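PDB 2XBT: cellulosomal scaffoldin from Bacteroides cellulosolvens, which organises cellulose-degrading enzymes into a cellulosome and probably binds cellulose through the family 3b carbohydrate-binding module present here. Local coordinates for residues A[39-42]-A[43-46]; A[51-54]-A[55-58]. All blocks are in the same frame, centred on the assembly; numbering follows the deposited sequence.

In the fold
Interactions 1 and 2 both lie within the carbohydrate-binding module, a β-sandwich, and come in series along the chain at the two ends of one strand. Residues 39-46 form the tight turn through which the chain leaves the short strand 40-41, paired with 97-98, and enters strand 45-51, the middle strand of a five-stranded antiparallel sheet. Residues 51-58 begin where that strand ends and form the loop leading to strand 59-66 of the other five-stranded sheet. The two contacts do not touch: their centres are 29 Å apart, their nearest atoms about 14 Å, on opposite sides of the chain's centre. Between them they shape the entry to and exit from this central strand.

Interaction 1. Residues A[39-42]-A[43-46]; sequences TYDL and SKIT
The carboxylate of Asp41 has Ser43 N, Ser43 OG and Lys44 NZ all gathered on one face, while a water at its edge donates to Asp41 OD2 at 2.7 Å and is also hydrogen-bonded to Ser43 OG. Ser43 N gives its proton to Asp41 OD1 at 3.0 Å from well above the carboxylate plane, 51° out of it. Ser43 OG lies 3.0 Å from the same Asp41 OD1, at best a weak bond whose proton may be used elsewhere. Asp41 OD2 forms a salt bridge with Lys44 NZ at 3.2 Å, a weak bond by its geometry. CG of Asp41 stands anti to the backbone N (chi1 -175°), which turns the carboxylate over the start of the turn. The lysine chain runs extended and then bends at its last torsion (chi4 55°), bringing the ammonium back to OD2 across the aspartate at about a right angle.

The bond from Ser43 N to Asp41 OD1 makes an Asx turn, and it is laid over a β-turn closed by Lys44 N on Asp41 O at 3.0 Å. Ile45 N on Leu42 O, at 3.1 Å, follows one residue later, so the chain makes a short 3-10 coil between strand 40-41, paired with 97-98, and strand 45-51 of the larger sheet. On the buried side Leu42 CD2 comes to 4.3 Å from Ile45 CG1, and both side chains rest on Leu93. Asp41 N is hydrogen-bonded to Tyr150 OH, and the Tyr150 ring meets that of Tyr40 in a T-shaped stack.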
loop_
_atom_site.group_PDB
_atom_site.type_symbol
_atom_site.label_atom_id
_atom_site.label_comp_id
_atom_site.label_asym_id
_atom_site.label_seq_id
_atom_site.Cartn_x
_atom_site.Cartn_y
_atom_site.Cartn_z
ATOM N N THR A 39 19.045 -6.963 4.211
ATOM C CA THR A 39 18.711 -5.849 3.342
ATOM C C THR A 39 17.711 -6.370 2.340
ATOM O O THR A 39 17.727 -7.553 1.986
ATOM C CB THR A 39 19.919 -5.326 2.557
ATOM O OG1 THR A 39 20.305 -6.309 1.598
ATOM C CG2 THR A 39 21.088 -4.998 3.491
ATOM N N TYR A 40 16.814 -5.495 1.904
ATOM C CA TYR A 40 15.768 -5.876 0.970
ATOM C C TYR A 40 15.801 -4.964 -0.267
ATOM O O TYR A 40 15.960 -3.753 -0.152
ATOM C CB TYR A 40 14.402 -5.787 1.661
ATOM C CG TYR A 40 14.178 -6.841 2.725
ATOM C CD1 TYR A 40 13.741 -8.110 2.378
ATOM C CD2 TYR A 40 14.416 -6.574 4.060
ATOM C CE1 TYR A 40 13.525 -9.089 3.343
ATOM C CE2 TYR A 40 14.208 -7.542 5.029
ATOM C CZ TYR A 40 13.768 -8.798 4.660
ATOM O OH TYR A 40 13.565 -9.752 5.628
ATOM N N ASP A 41 15.630 -5.566 -1.438
ATOM C CA ASP A 41 15.621 -4.849 -2.708
ATOM C C ASP A 41 14.210 -4.334 -2.981
ATOM O O ASP A 41 13.284 -5.128 -3.167
ATOM C CB ASP A 41 16.028 -5.817 -3.821
ATOM C CG ASP A 41 16.176 -5.144 -5.171
ATOM O OD1 ASP A 41 15.747 -3.977 -5.320
ATOM O OD2 ASP A 41 16.723 -5.794 -6.096
ATOM N N LEU A 42 14.047 -3.015 -3.022
ATOM C CA LEU A 42 12.718 -2.443 -3.191
ATOM C C LEU A 42 12.061 -2.833 -4.507
ATOM O O LEU A 42 10.837 -2.829 -4.607
ATOM C CB LEU A 42 12.733 -0.927 -3.046
ATOM C CG LEU A 42 12.996 -0.406 -1.638
ATOM C CD1 LEU A 42 13.035 1.109 -1.680
ATOM C CD2 LEU A 42 11.900 -0.899 -0.691
ATOM N N SER A 43 12.862 -3.177 -5.511
ATOM C CA SER A 43 12.292 -3.562 -6.808
ATOM C C SER A 43 11.513 -4.872 -6.715
ATOM O O SER A 43 10.765 -5.229 -7.634
ATOM C CB SER A 43 13.385 -3.677 -7.873
ATOM O OG SER A 43 14.161 -4.850 -7.682
ATOM N N LYS A 44 11.680 -5.585 -5.601
ATOM C CA LYS A 44 10.977 -6.844 -5.397
ATOM C C LYS A 44 9.766 -6.716 -4.492
ATOM O O LYS A 44 9.114 -7.701 -4.194
ATOM C CB LYS A 44 11.917 -7.908 -4.843
ATOM C CG LYS A 44 13.034 -8.269 -5.794
ATOM C CD LYS A 44 13.916 -9.342 -5.186
ATOM C CE LYS A 44 14.889 -9.873 -6.219
ATOM N NZ LYS A 44 15.661 -8.753 -6.798
ATOM N N ILE A 45 9.468 -5.499 -4.059
ATOM C CA ILE A 45 8.324 -5.264 -3.187
ATOM C C ILE A 45 7.090 -4.872 -4.005
ATOM O O ILE A 45 7.169 -4.040 -4.905
ATOM C CB ILE A 45 8.616 -4.118 -2.205
ATOM C CG1 ILE A 45 9.654 -4.531 -1.145
ATOM C CG2 ILE A 45 7.323 -3.620 -1.557
ATOM C CD1 ILE A 45 9.100 -5.406 -0.036
ATOM N N THR A 46 5.952 -5.477 -3.687
ATOM C CA THR A 46 4.668 -4.990 -4.178
ATOM C C THR A 46 3.730 -4.799 -3.005
ATOM O O THR A 46 3.843 -5.484 -1.969
ATOM C CB THR A 46 4.032 -5.950 -5.209
ATOM O OG1 THR A 46 4.010 -7.278 -4.677
ATOM C CG2 THR A 46 4.856 -5.957 -6.461
HETATM O O HOH W 1 17.033 -5.237 -8.674
#

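Interaction 2. Residues A[51-54]-A[55-58]; sequences YTSD and DDKA
Ser53 OG reaches across the bend of the loop to accept the backbone N-H of Asp56 at 2.8 Å, a somewhat bent bond. Its hydroxyl lies anti to the backbone N (chi1 180°), extending past the serine's own carbonyl to the three-residue-distant amide. A water lies 2.7 Å from Ser53 OG and donates to Lys57 O and, weakly, to Asp54 OD1, tying the two limbs together. With an alanine here, Asp56 N would probably lose its acceptor and the water one of its anchors, leaving the bend freer to shift.

Asp54 and Asp55 both hold CG between their backbone N and carbonyl carbon. These torsions bring the two carboxylates together at a slant, their planes 44° apart, with Asp54 OD1 3.1 Å from Asp55 OD1. The approach is doubtful in detail; if real, the crowding of like charges would probably be eased only in part by the long, weak ion pair of Asp54 OD2 with Lys119. Asp54 OD1 turns back over the loop and receives a weak but nearly straight bond (166°) from Lys57 N at 3.4 Å. The extended Lys57 chain carries its ammonium away to a salt bridge with Asp121, and Asp56 OD1 pairs with Lys87. The two bonds from side-chain oxygens of Ser53 and Asp54 to the amides of Asp56 and Lys57, three residues on, shape an irregular, exposed loop connecting strands 45-51 and 59-66 of the CBM3 β-sandwich.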
loop_
_atom_site.group_PDB
_atom_site.type_symbol
_atom_site.label_atom_id
_atom_site.label_comp_id
_atom_site.label_asym_id
_atom_site.label_seq_id
_atom_site.Cartn_x
_atom_site.Cartn_y
_atom_site.Cartn_z
ATOM N N TYR A 51 -10.057 -3.066 -2.929
ATOM C CA TYR A 51 -11.193 -2.150 -2.957
ATOM C C TYR A 51 -12.307 -2.665 -3.857
ATOM O O TYR A 51 -12.148 -3.648 -4.573
ATOM C CB TYR A 51 -10.759 -0.755 -3.434
ATOM C CG TYR A 51 -10.399 -0.702 -4.911
ATOM C CD1 TYR A 51 -11.316 -0.265 -5.849
ATOM C CD2 TYR A 51 -9.131 -1.095 -5.363
ATOM C CE1 TYR A 51 -10.993 -0.211 -7.202
ATOM C CE2 TYR A 51 -8.800 -1.048 -6.714
ATOM C CZ TYR A 51 -9.738 -0.603 -7.623
ATOM O OH TYR A 51 -9.433 -0.549 -8.961
ATOM N N THR A 52 -13.430 -1.963 -3.830
ATOM C CA THR A 52 -14.600 -2.369 -4.584
ATOM C C THR A 52 -14.894 -1.312 -5.615
ATOM O O THR A 52 -14.968 -0.120 -5.300
ATOM C CB THR A 52 -15.835 -2.501 -3.686
ATOM O OG1 THR A 52 -15.660 -3.595 -2.786
ATOM C CG2 THR A 52 -17.091 -2.725 -4.539
ATOM N N SER A 53 -15.031 -1.740 -6.855
ATOM C CA SER A 53 -15.278 -0.808 -7.934
ATOM C C SER A 53 -16.760 -0.604 -8.145
ATOM O O SER A 53 -17.463 -1.492 -8.631
ATOM C CB SER A 53 -14.663 -1.281 -9.243
ATOM O OG SER A 53 -14.943 -0.340 -10.265
ATOM N N ASP A 54 -17.212 0.574 -7.742
ATOM C CA ASP A 54 -18.506 1.105 -8.103
ATOM C C ASP A 54 -19.065 0.450 -9.367
ATOM O O ASP A 54 -20.117 -0.197 -9.344
ATOM C CB ASP A 54 -18.337 2.611 -8.335
ATOM C CG ASP A 54 -16.986 2.957 -8.969
ATOM O OD1 ASP A 54 -16.800 2.710 -10.185
ATOM O OD2 ASP A 54 -16.106 3.475 -8.256
ATOM N N ASP A 55 -18.331 0.605 -10.466
ATOM C CA ASP A 55 -18.874 0.336 -11.786
ATOM C C ASP A 55 -17.806 0.494 -12.865
ATOM O O ASP A 55 -18.098 0.951 -13.973
ATOM C CB ASP A 55 -19.987 1.338 -12.054
ATOM C CG ASP A 55 -19.581 2.752 -11.678
ATOM O OD1 ASP A 55 -18.774 3.353 -12.422
ATOM O OD2 ASP A 55 -20.053 3.251 -10.632
ATOM N N ASP A 56 -16.569 0.139 -12.535
ATOM C CA ASP A 56 -15.475 0.199 -13.498
ATOM C C ASP A 56 -15.200 1.602 -14.064
ATOM O O ASP A 56 -14.840 1.743 -15.232
ATOM C CB ASP A 56 -15.708 -0.796 -14.641
ATOM C CG ASP A 56 -15.162 -2.185 -14.332
ATOM O OD1 ASP A 56 -15.189 -2.597 -13.149
ATOM O OD2 ASP A 56 -14.703 -2.866 -15.277
ATOM N N LYS A 57 -15.367 2.635 -13.241
ATOM C CA LYS A 57 -14.946 3.974 -13.635
ATOM C C LYS A 57 -13.425 4.024 -13.641
ATOM O O LYS A 57 -12.786 3.350 -12.838
ATOM C CB LYS A 57 -15.491 5.022 -12.671
ATOM C CG LYS A 57 -16.845 5.570 -13.062
ATOM C CD LYS A 57 -17.361 6.531 -12.015
ATOM C CE LYS A 57 -18.708 7.105 -12.423
ATOM N NZ LYS A 57 -19.215 8.102 -11.441
ATOM N N ALA A 58 -12.851 4.823 -14.534
ATOM C CA ALA A 58 -11.397 4.920 -14.649
ATOM C C ALA A 58 -10.749 5.598 -13.438
ATOM O O ALA A 58 -11.138 6.699 -13.037
ATOM C CB ALA A 58 -11.004 5.643 -15.938
HETATM O O HOH W 2 -13.461 1.866 -10.095
#